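Local coordinates for restriction endonuclease PacI (Pseudomonas alcaligenes, PDB 3M7K), which cuts DNA at a rare eight-base-pair target as an HNH restriction endonuclease, hydrolysing the phosphodiester bond at a beta-beta-alpha-metal active site, at a contact of chain A with DNA and the interface of chains A and B. Residues are numbered along the deposited sequence; one frame, centred on the assembly and turned at random. Chains: chain A/B, restriction endonuclease PacI.

Contact 1: a contact of chain A with DNA. Residues chain A 90, 93, 100, 110, 113. With nucleotides of chain C; nucleotides of chain D.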
loop_
_atom_site.group_PDB
_atom_site.type_symbol
_atom_site.label_atom_id
_atom_site.label_comp_id
_atom_site.label_asym_id
_atom_site.label_seq_id
_atom_site.Cartn_x
_atom_site.Cartn_y
_atom_site.Cartn_z
ATOM N N GLY A 90 11.813 7.042 -6.705
ATOM C CA GLY A 90 11.693 6.182 -7.875
ATOM C C GLY A 90 10.729 6.718 -8.901
ATOM O O GLY A 90 10.340 7.894 -8.867
ATOM N N ARG A 93 4.916 4.646 -13.225
ATOM C CA ARG A 93 4.230 4.605 -14.518
ATOM C C ARG A 93 2.794 5.048 -14.232
ATOM O O ARG A 93 1.978 4.253 -13.732
ATOM C CB ARG A 93 4.303 3.192 -15.089
ATOM C CG ARG A 93 5.748 2.676 -15.264
ATOM C CD ARG A 93 5.804 1.171 -15.600
ATOM N NE ARG A 93 5.382 0.300 -14.485
ATOM C CZ ARG A 93 4.170 -0.258 -14.384
ATOM N NH1 ARG A 93 3.261 -0.063 -15.331
ATOM N NH2 ARG A 93 3.868 -1.030 -13.344
ATOM N N TYR A 100 7.339 2.562 -19.151
ATOM C CA TYR A 100 8.173 3.713 -18.778
ATOM C C TYR A 100 8.448 4.594 -19.981
ATOM O O TYR A 100 8.993 4.126 -20.976
ATOM C CB TYR A 100 9.510 3.245 -18.225
ATOM C CG TYR A 100 9.449 2.679 -16.821
ATOM C CD1 TYR A 100 9.353 3.519 -15.717
ATOM C CD2 TYR A 100 9.525 1.306 -16.603
ATOM C CE1 TYR A 100 9.320 3.013 -14.440
ATOM C CE2 TYR A 100 9.493 0.777 -15.310
ATOM C CZ TYR A 100 9.397 1.637 -14.235
ATOM O OH TYR A 100 9.358 1.135 -12.949
ATOM N N PHE A 110 8.855 5.517 -2.717
ATOM C CA PHE A 110 8.464 4.098 -2.709
ATOM C C PHE A 110 7.188 3.837 -1.905
ATOM O O PHE A 110 6.454 2.864 -2.179
ATOM C CB PHE A 110 9.618 3.245 -2.178
ATOM C CG PHE A 110 9.529 1.771 -2.540
ATOM C CD1 PHE A 110 9.038 1.360 -3.782
ATOM C CD2 PHE A 110 9.975 0.797 -1.636
ATOM C CE1 PHE A 110 8.956 0.018 -4.115
ATOM C CE2 PHE A 110 9.943 -0.571 -1.971
ATOM C CZ PHE A 110 9.432 -0.966 -3.218
ATOM N N ASN A 113 4.411 4.928 -4.376
ATOM C CA ASN A 113 4.431 4.006 -5.513
ATOM C C ASN A 113 3.715 2.701 -5.145
ATOM O O ASN A 113 2.906 2.175 -5.938
ATOM C CB ASN A 113 5.883 3.729 -6.006
ATOM C CG ASN A 113 5.976 3.681 -7.538
ATOM O OD1 ASN A 113 4.948 3.667 -8.242
ATOM N ND2 ASN A 113 7.188 3.676 -8.057
ATOM O OP3 DT C 1 6.995 -2.527 -11.035
ATOM P P DT C 1 7.466 -1.162 -11.395
ATOM O OP1 DT C 1 6.525 -0.190 -11.937
ATOM O OP2 DT C 1 8.618 -1.319 -12.280
ATOM O "O5'" DT C 1 7.967 -0.652 -9.963
ATOM C "C5'" DT C 1 8.897 0.333 -9.745
ATOM C "C4'" DT C 1 9.137 0.394 -8.237
ATOM O "O4'" DT C 1 8.803 -0.871 -7.627
ATOM C "C3'" DT C 1 10.564 0.695 -7.863
ATOM O "O3'" DT C 1 10.596 1.520 -6.696
ATOM C "C2'" DT C 1 11.147 -0.702 -7.621
ATOM C "C1'" DT C 1 9.952 -1.470 -7.051
ATOM N N1 DT C 1 9.999 -2.883 -7.455
ATOM C C2 DT C 1 10.218 -3.846 -6.496
ATOM O O2 DT C 1 10.368 -3.608 -5.315
ATOM N N3 DT C 1 10.257 -5.129 -6.962
ATOM C C4 DT C 1 10.111 -5.537 -8.277
ATOM O O4 DT C 1 10.177 -6.722 -8.576
ATOM C C5 DT C 1 9.881 -4.489 -9.246
ATOM C C7 DT C 1 9.708 -4.833 -10.707
ATOM C C6 DT C 1 9.836 -3.215 -8.795
ATOM P P DA C 2 11.812 2.521 -6.429
ATOM O OP1 DA C 2 11.333 3.552 -5.485
ATOM O OP2 DA C 2 12.397 2.940 -7.723
ATOM O "O5'" DA C 2 12.845 1.527 -5.733
ATOM C "C5'" DA C 2 12.888 1.436 -4.289
ATOM C "C4'" DA C 2 14.250 0.943 -3.818
ATOM O "O4'" DA C 2 14.447 -0.428 -4.245
ATOM C "C3'" DA C 2 15.467 1.685 -4.358
ATOM O "O3'" DA C 2 16.495 1.730 -3.330
ATOM C "C2'" DA C 2 15.914 0.874 -5.578
ATOM C "C1'" DA C 2 15.511 -0.551 -5.178
ATOM N N9 DA C 2 14.978 -1.401 -6.247
ATOM C C8 DA C 2 14.597 -1.071 -7.523
ATOM N N7 DA C 2 14.146 -2.083 -8.240
ATOM C C5 DA C 2 14.223 -3.154 -7.362
ATOM C C6 DA C 2 13.878 -4.517 -7.488
ATOM N N6 DA C 2 13.364 -5.026 -8.613
ATOM N N1 DA C 2 14.080 -5.330 -6.410
ATOM C C2 DA C 2 14.598 -4.803 -5.293
ATOM N N3 DA C 2 14.960 -3.525 -5.056
ATOM C C4 DA C 2 14.735 -2.754 -6.139
ATOM P P DT D 10 2.085 -3.311 -11.359
ATOM O OP1 DT D 10 1.394 -2.284 -12.172
ATOM O OP2 DT D 10 2.935 -4.368 -11.963
ATOM O "O5'" DT D 10 3.008 -2.558 -10.289
ATOM C "C5'" DT D 10 2.505 -1.404 -9.651
ATOM C "C4'" DT D 10 3.410 -0.962 -8.511
ATOM O "O4'" DT D 10 3.510 -2.050 -7.570
ATOM C "C3'" DT D 10 4.864 -0.662 -8.845
ATOM O "O3'" DT D 10 4.990 0.606 -9.488
ATOM C "C2'" DT D 10 5.480 -0.708 -7.446
ATOM C "C1'" DT D 10 4.686 -1.860 -6.803
ATOM N N1 DT D 10 5.422 -3.198 -6.829
ATOM C C2 DT D 10 6.057 -3.620 -5.668
ATOM O O2 DT D 10 6.041 -2.963 -4.642
ATOM N N3 DT D 10 6.715 -4.822 -5.748
ATOM C C4 DT D 10 6.798 -5.620 -6.876
ATOM O O4 DT D 10 7.411 -6.702 -6.864
ATOM C C5 DT D 10 6.119 -5.119 -8.059
ATOM C C7 DT D 10 6.134 -5.909 -9.358
ATOM C C6 DT D 10 5.475 -3.945 -7.979
HETATM O O HOH W 1 9.022 4.539 -5.981
HETATM O O HOH W 2 6.224 2.305 -11.436
#
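A:Arg93 reaches the 5' phosphate of DT10 of chain D, where its NH2 donates to OP1 at 3.0 Å in a hydrogen bond and salt bridge. At the other end of this nucleotide the O3' lies 3.3 Å from OD1 of A:Asn113. Water 2 joins that O3' to OP1 of DT1 of chain C and to the backbone N of A:Arg93. DT1 begins with a terminal phosphate, gripped side-on by the guanidinium: NE, 2.8 Å from OP1, and NH2 both donate to this oxygen, close to the guanidinium plane. A bend at chi3 (-68°) turns the donor edge toward both phosphates; a flat cation with several N-H groups suits such bridging. The phenol OH of A:Tyr100 donates to OP2 of DT1 at 2.6 Å, while CG of A:Arg93 sits over the centre of the tyrosine ring and helps steady it. Further along, CE1 of A:Phe110 packs 3.4 Å from C1' of DT1. At DA2, water 1 links OP1 to ND2 of A:Asn113, and CA of A:Gly90 lies 3.3 Å from OP2, a closeness that suits a residue without a side chain. Here the HNH active site, with A:Asn113 as a magnesium ligand, holds both ends of the cleaved strand.

Contact 2: a contact of chain A with DNA. Residues chain A 32, 80-81, 84, 86, 110. With nucleotides of chain C.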
loop_
_atom_site.group_PDB
_atom_site.type_symbol
_atom_site.label_atom_id
_atom_site.label_comp_id
_atom_site.label_asym_id
_atom_site.label_seq_id
_atom_site.Cartn_x
_atom_site.Cartn_y
_atom_site.Cartn_z
ATOM N N ASN A 32 17.869 -0.061 -12.567
ATOM C CA ASN A 32 16.684 -0.686 -12.006
ATOM C C ASN A 32 15.504 -0.556 -12.957
ATOM O O ASN A 32 14.767 -1.512 -13.157
ATOM C CB ASN A 32 16.333 -0.065 -10.645
ATOM C CG ASN A 32 17.237 -0.574 -9.517
ATOM O OD1 ASN A 32 17.643 -1.742 -9.507
ATOM N ND2 ASN A 32 17.546 0.297 -8.564
ATOM N N ASN A 80 14.325 -1.341 1.140
ATOM C CA ASN A 80 13.937 -1.981 -0.118
ATOM C C ASN A 80 13.818 -3.519 0.018
ATOM O O ASN A 80 14.108 -4.053 1.083
ATOM C CB ASN A 80 14.829 -1.523 -1.286
ATOM C CG ASN A 80 16.273 -1.958 -1.173
ATOM O OD1 ASN A 80 16.612 -3.000 -0.583
ATOM N ND2 ASN A 80 17.153 -1.166 -1.795
ATOM N N PRO A 81 13.379 -4.230 -1.042
ATOM C CA PRO A 81 13.132 -5.663 -0.856
ATOM C C PRO A 81 14.366 -6.511 -0.515
ATOM O O PRO A 81 14.214 -7.626 0.005
ATOM C CB PRO A 81 12.527 -6.085 -2.198
ATOM C CG PRO A 81 11.828 -4.837 -2.688
ATOM C CD PRO A 81 12.818 -3.752 -2.320
ATOM N N TYR A 84 17.870 -2.984 2.223
ATOM C CA TYR A 84 18.706 -1.785 2.383
ATOM C C TYR A 84 17.914 -0.497 2.490
ATOM O O TYR A 84 16.816 -0.392 1.935
ATOM C CB TYR A 84 19.718 -1.679 1.244
ATOM C CG TYR A 84 20.507 -2.953 1.076
ATOM C CD1 TYR A 84 21.269 -3.458 2.129
ATOM C CD2 TYR A 84 20.471 -3.666 -0.122
ATOM C CE1 TYR A 84 22.003 -4.648 1.994
ATOM C CE2 TYR A 84 21.199 -4.861 -0.275
ATOM C CZ TYR A 84 21.954 -5.336 0.782
ATOM O OH TYR A 84 22.657 -6.509 0.626
ATOM N N ILE A 86 16.515 2.916 1.720
ATOM C CA ILE A 86 16.180 3.617 0.459
ATOM C C ILE A 86 16.568 5.090 0.572
ATOM O O ILE A 86 16.219 5.749 1.555
ATOM C CB ILE A 86 14.679 3.484 0.143
ATOM C CG1 ILE A 86 14.311 1.994 0.044
ATOM C CG2 ILE A 86 14.291 4.301 -1.124
ATOM C CD1 ILE A 86 12.840 1.696 -0.101
ATOM N N PHE A 110 8.855 5.517 -2.717
ATOM C CA PHE A 110 8.464 4.098 -2.709
ATOM C C PHE A 110 7.188 3.837 -1.905
ATOM O O PHE A 110 6.454 2.864 -2.179
ATOM C CB PHE A 110 9.618 3.245 -2.178
ATOM C CG PHE A 110 9.529 1.771 -2.540
ATOM C CD1 PHE A 110 9.038 1.360 -3.782
ATOM C CD2 PHE A 110 9.975 0.797 -1.636
ATOM C CE1 PHE A 110 8.956 0.018 -4.115
ATOM C CE2 PHE A 110 9.943 -0.571 -1.971
ATOM C CZ PHE A 110 9.432 -0.966 -3.218
ATOM O OP3 DT C 1 6.995 -2.527 -11.035
ATOM P P DT C 1 7.466 -1.162 -11.395
ATOM O OP1 DT C 1 6.525 -0.190 -11.937
ATOM O OP2 DT C 1 8.618 -1.319 -12.280
ATOM O "O5'" DT C 1 7.967 -0.652 -9.963
ATOM C "C5'" DT C 1 8.897 0.333 -9.745
ATOM C "C4'" DT C 1 9.137 0.394 -8.237
ATOM O "O4'" DT C 1 8.803 -0.871 -7.627
ATOM C "C3'" DT C 1 10.564 0.695 -7.863
ATOM O "O3'" DT C 1 10.596 1.520 -6.696
ATOM C "C2'" DT C 1 11.147 -0.702 -7.621
ATOM C "C1'" DT C 1 9.952 -1.470 -7.051
ATOM N N1 DT C 1 9.999 -2.883 -7.455
ATOM C C2 DT C 1 10.218 -3.846 -6.496
ATOM O O2 DT C 1 10.368 -3.608 -5.315
ATOM N N3 DT C 1 10.257 -5.129 -6.962
ATOM C C4 DT C 1 10.111 -5.537 -8.277
ATOM O O4 DT C 1 10.177 -6.722 -8.576
ATOM C C5 DT C 1 9.881 -4.489 -9.246
ATOM C C7 DT C 1 9.708 -4.833 -10.707
ATOM C C6 DT C 1 9.836 -3.215 -8.795
ATOM P P DA C 2 11.812 2.521 -6.429
ATOM O OP1 DA C 2 11.333 3.552 -5.485
ATOM O OP2 DA C 2 12.397 2.940 -7.723
ATOM O "O5'" DA C 2 12.845 1.527 -5.733
ATOM C "C5'" DA C 2 12.888 1.436 -4.289
ATOM C "C4'" DA C 2 14.250 0.943 -3.818
ATOM O "O4'" DA C 2 14.447 -0.428 -4.245
ATOM C "C3'" DA C 2 15.467 1.685 -4.358
ATOM O "O3'" DA C 2 16.495 1.730 -3.330
ATOM C "C2'" DA C 2 15.914 0.874 -5.578
ATOM C "C1'" DA C 2 15.511 -0.551 -5.178
ATOM N N9 DA C 2 14.978 -1.401 -6.247
ATOM C C8 DA C 2 14.597 -1.071 -7.523
ATOM N N7 DA C 2 14.146 -2.083 -8.240
ATOM C C5 DA C 2 14.223 -3.154 -7.362
ATOM C C6 DA C 2 13.878 -4.517 -7.488
ATOM N N6 DA C 2 13.364 -5.026 -8.613
ATOM N N1 DA C 2 14.080 -5.330 -6.410
ATOM C C2 DA C 2 14.598 -4.803 -5.293
ATOM N N3 DA C 2 14.960 -3.525 -5.056
ATOM C C4 DA C 2 14.735 -2.754 -6.139
ATOM P P DA C 3 17.684 2.804 -3.470
ATOM O OP1 DA C 3 17.403 3.947 -2.565
ATOM O OP2 DA C 3 17.957 3.063 -4.908
ATOM O "O5'" DA C 3 18.900 1.955 -2.928
ATOM C "C5'" DA C 3 19.237 1.930 -1.556
ATOM C "C4'" DA C 3 20.338 0.896 -1.308
ATOM O "O4'" DA C 3 19.991 -0.333 -1.993
ATOM C "C3'" DA C 3 21.733 1.225 -1.835
ATOM O "O3'" DA C 3 22.693 0.498 -1.079
ATOM C "C2'" DA C 3 21.699 0.684 -3.263
ATOM C "C1'" DA C 3 20.901 -0.603 -3.051
ATOM N N9 DA C 3 20.125 -1.037 -4.216
ATOM C C8 DA C 3 19.531 -0.260 -5.170
ATOM N N7 DA C 3 18.888 -0.951 -6.085
ATOM C C5 DA C 3 19.089 -2.278 -5.702
ATOM C C6 DA C 3 18.668 -3.524 -6.237
ATOM N N6 DA C 3 17.934 -3.656 -7.345
ATOM N N1 DA C 3 19.025 -4.649 -5.582
ATOM C C2 DA C 3 19.766 -4.558 -4.469
ATOM N N3 DA C 3 20.214 -3.456 -3.871
ATOM C C4 DA C 3 19.840 -2.342 -4.547
HETATM O O HOH W 3 17.258 3.143 -7.649
#
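A:Asn32 faces the Hoogsteen edge of DA3 of chain C with its whole amide: OD1 accepts from the adenine N6 at 2.9 Å, and ND2 donates to N7 at 3.1 Å. N6 comes in tilted from the carbonyl plane, whereas N7 lies near the amide plane in a fairly straight bond (163°). One acceptor and one donor let asparagine match adenine without charge: a base-reading site on DA3, unpaired here. The amide sits above and just outside the C8-N7 rim of DA2, CG 3.3 Å from C8, turned obliquely, an edge contact more than a stack. ND2 also holds water 3, bound in turn to OP2 of DA3, a phosphate met here by neutral groups. At the sugars, ND2 of A:Asn80 donates to O4' of DA3 at 3.0 Å. Its CG lies between backbone N and carbonyl (chi1 66°), and the N-H of A:Tyr84 reaches OD1 from above the carbonyl plane, probably helping to hold the amide. The ring of A:Pro81 slips in from the minor-groove side, CD 3.6 Å from C2 of DA2. C5' of DA2 rests over the ring centre of A:Phe110 in a CH-pi contact. A:Asn32 comes from helix 25-40, A:Phe110 starts helix 110-116, and the others belong to the loop region before strand 90-93.

Contact 3: the interface of chains A and B. Residues chain A 111, 115, 131-132, 135-136; chain B 120, 127-128, 131.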
loop_
_atom_site.group_PDB
_atom_site.type_symbol
_atom_site.label_atom_id
_atom_site.label_comp_id
_atom_site.label_asym_id
_atom_site.label_seq_id
_atom_site.Cartn_x
_atom_site.Cartn_y
_atom_site.Cartn_z
ATOM N N ILE A 111 6.908 4.696 -0.922
ATOM C CA ILE A 111 5.648 4.570 -0.171
ATOM C C ILE A 111 4.447 4.835 -1.094
ATOM O O ILE A 111 3.524 4.020 -1.158
ATOM C CB ILE A 111 5.626 5.440 1.126
ATOM C CG1 ILE A 111 6.540 4.806 2.186
ATOM C CG2 ILE A 111 4.188 5.594 1.658
ATOM C CD1 ILE A 111 6.723 5.614 3.511
ATOM N N ILE A 115 1.609 2.197 -2.582
ATOM C CA ILE A 115 0.185 2.489 -2.293
ATOM C C ILE A 115 -0.677 2.527 -3.546
ATOM O O ILE A 115 -1.719 1.837 -3.633
ATOM C CB ILE A 115 0.048 3.776 -1.437
ATOM C CG1 ILE A 115 0.618 3.470 -0.043
ATOM C CG2 ILE A 115 -1.428 4.240 -1.358
ATOM C CD1 ILE A 115 0.759 4.699 0.880
ATOM N N ALA A 131 -3.215 13.540 1.394
ATOM C CA ALA A 131 -3.427 12.952 2.719
ATOM C C ALA A 131 -2.137 12.422 3.319
ATOM O O ALA A 131 -1.919 12.528 4.521
ATOM C CB ALA A 131 -4.474 11.856 2.660
ATOM N N ILE A 132 -1.290 11.829 2.477
ATOM C CA ILE A 132 0.021 11.345 2.901
ATOM C C ILE A 132 0.941 12.517 3.271
ATOM O O ILE A 132 1.653 12.449 4.266
ATOM C CB ILE A 132 0.671 10.449 1.804
ATOM C CG1 ILE A 132 -0.152 9.168 1.612
ATOM C CG2 ILE A 132 2.118 10.087 2.166
ATOM C CD1 ILE A 132 0.089 8.463 0.276
ATOM N N ALA A 135 0.327 13.577 6.761
ATOM C CA ALA A 135 1.072 12.725 7.699
ATOM C C ALA A 135 2.532 13.189 7.865
ATOM O O ALA A 135 3.029 13.290 8.995
ATOM C CB ALA A 135 1.015 11.252 7.298
ATOM N N TRP A 136 3.206 13.469 6.747
ATOM C CA TRP A 136 4.602 13.915 6.804
ATOM C C TRP A 136 4.700 15.261 7.531
ATOM O O TRP A 136 5.491 15.400 8.474
ATOM C CB TRP A 136 5.232 14.027 5.411
ATOM C CG TRP A 136 5.195 12.764 4.511
ATOM C CD1 TRP A 136 5.159 12.756 3.146
ATOM C CD2 TRP A 136 5.204 11.381 4.914
ATOM N NE1 TRP A 136 5.139 11.471 2.676
ATOM C CE2 TRP A 136 5.165 10.603 3.731
ATOM C CE3 TRP A 136 5.235 10.726 6.151
ATOM C CZ2 TRP A 136 5.151 9.190 3.745
ATOM C CZ3 TRP A 136 5.228 9.327 6.175
ATOM C CH2 TRP A 136 5.182 8.573 4.974
ATOM N N PHE B 120 1.652 3.897 8.793
ATOM C CA PHE B 120 0.802 5.012 9.267
ATOM C C PHE B 120 0.096 4.683 10.573
ATOM O O PHE B 120 -0.310 3.538 10.792
ATOM C CB PHE B 120 -0.249 5.382 8.187
ATOM C CG PHE B 120 0.359 5.842 6.878
ATOM C CD1 PHE B 120 0.421 4.994 5.784
ATOM C CD2 PHE B 120 0.927 7.112 6.774
ATOM C CE1 PHE B 120 1.008 5.402 4.574
ATOM C CE2 PHE B 120 1.519 7.545 5.583
ATOM C CZ PHE B 120 1.560 6.682 4.467
ATOM N N VAL B 127 -7.087 9.878 7.795
ATOM C CA VAL B 127 -6.940 10.900 6.767
ATOM C C VAL B 127 -6.792 10.291 5.360
ATOM O O VAL B 127 -7.467 10.736 4.421
ATOM C CB VAL B 127 -5.783 11.886 7.112
ATOM C CG1 VAL B 127 -5.798 13.086 6.173
ATOM C CG2 VAL B 127 -5.928 12.394 8.554
ATOM N N LEU B 128 -5.914 9.290 5.208
ATOM C CA LEU B 128 -5.824 8.547 3.945
ATOM C C LEU B 128 -7.175 7.929 3.573
ATOM O O LEU B 128 -7.573 7.946 2.403
ATOM C CB LEU B 128 -4.756 7.439 4.012
ATOM C CG LEU B 128 -3.304 7.856 3.781
ATOM C CD1 LEU B 128 -2.770 8.713 4.926
ATOM C CD2 LEU B 128 -2.420 6.643 3.599
ATOM N N ALA B 131 -9.503 10.123 1.684
ATOM C CA ALA B 131 -9.042 10.250 0.299
ATOM C C ALA B 131 -9.389 9.026 -0.530
ATOM O O ALA B 131 -9.726 9.141 -1.703
ATOM C CB ALA B 131 -7.549 10.517 0.249
#
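B:Phe120 pushes its ring into chain A between two helices, 110-116 and 122-139, and buries more surface than any other residue of this patch. Its CE1 meets CD1 of A:Ile115 tip to tip at 3.8 Å. On the other edge, CE2 lies 3.9 Å from CH2 of A:Trp136, whose side chain crosses it at about a right angle, and the methyl of A:Ala135 borders the same edge. The tip, CZ, touches CG2 of A:Ile111 at 4.0 Å. With CG anti to its own carbonyl carbon (chi1 -61°), the phenylalanine projects toward these branched and aromatic groups, and CD2 of B:Leu128 lies against one face of the ring. An alanine here would probably leave a gap among A:Ile115, A:Trp136 and A:Ile111 and deprive the B:Leu128 methyl of the ring it packs against. B:Leu128 in turn leans on A:Ile132, CD2 to CG1 at 3.9 Å, while its CD1 lies beside the backbone of A:Ala131. That alanine is small enough to let the two copies of helix 122-139 come close: its CB is 3.6 Å from the carbonyl O of B:Val127. The side chains that meet are all apolar, and no polar atom finds a bonding partner across. The two copies meet in a two-fold symmetric hydrophobic contact, probably the dimer interface of the active enzyme. Near the two-fold axis CB of A:Ala131 faces CB of B:Ala131, its own copy, at 4.1 Å.

Contact 1 and contact 2 adjoin, their C-alpha centres about 12 Å apart, and share A:Phe110, which touches DT1 and DA2 between the cut end and the base read at DA3. Contact 3 lies about 17 Å from contact 1 and about 19 Å from contact 2. Helix 110-116 runs through all three: A:Phe110 and A:Asn113 turn to the DNA, A:Ile111 and A:Ile115 to chain B. If this pairing is the functional dimer, its packing is likely to help set the helix, and each chain would bring an equivalent DNA-binding surface, an arrangement suited to cutting both strands of a duplex target.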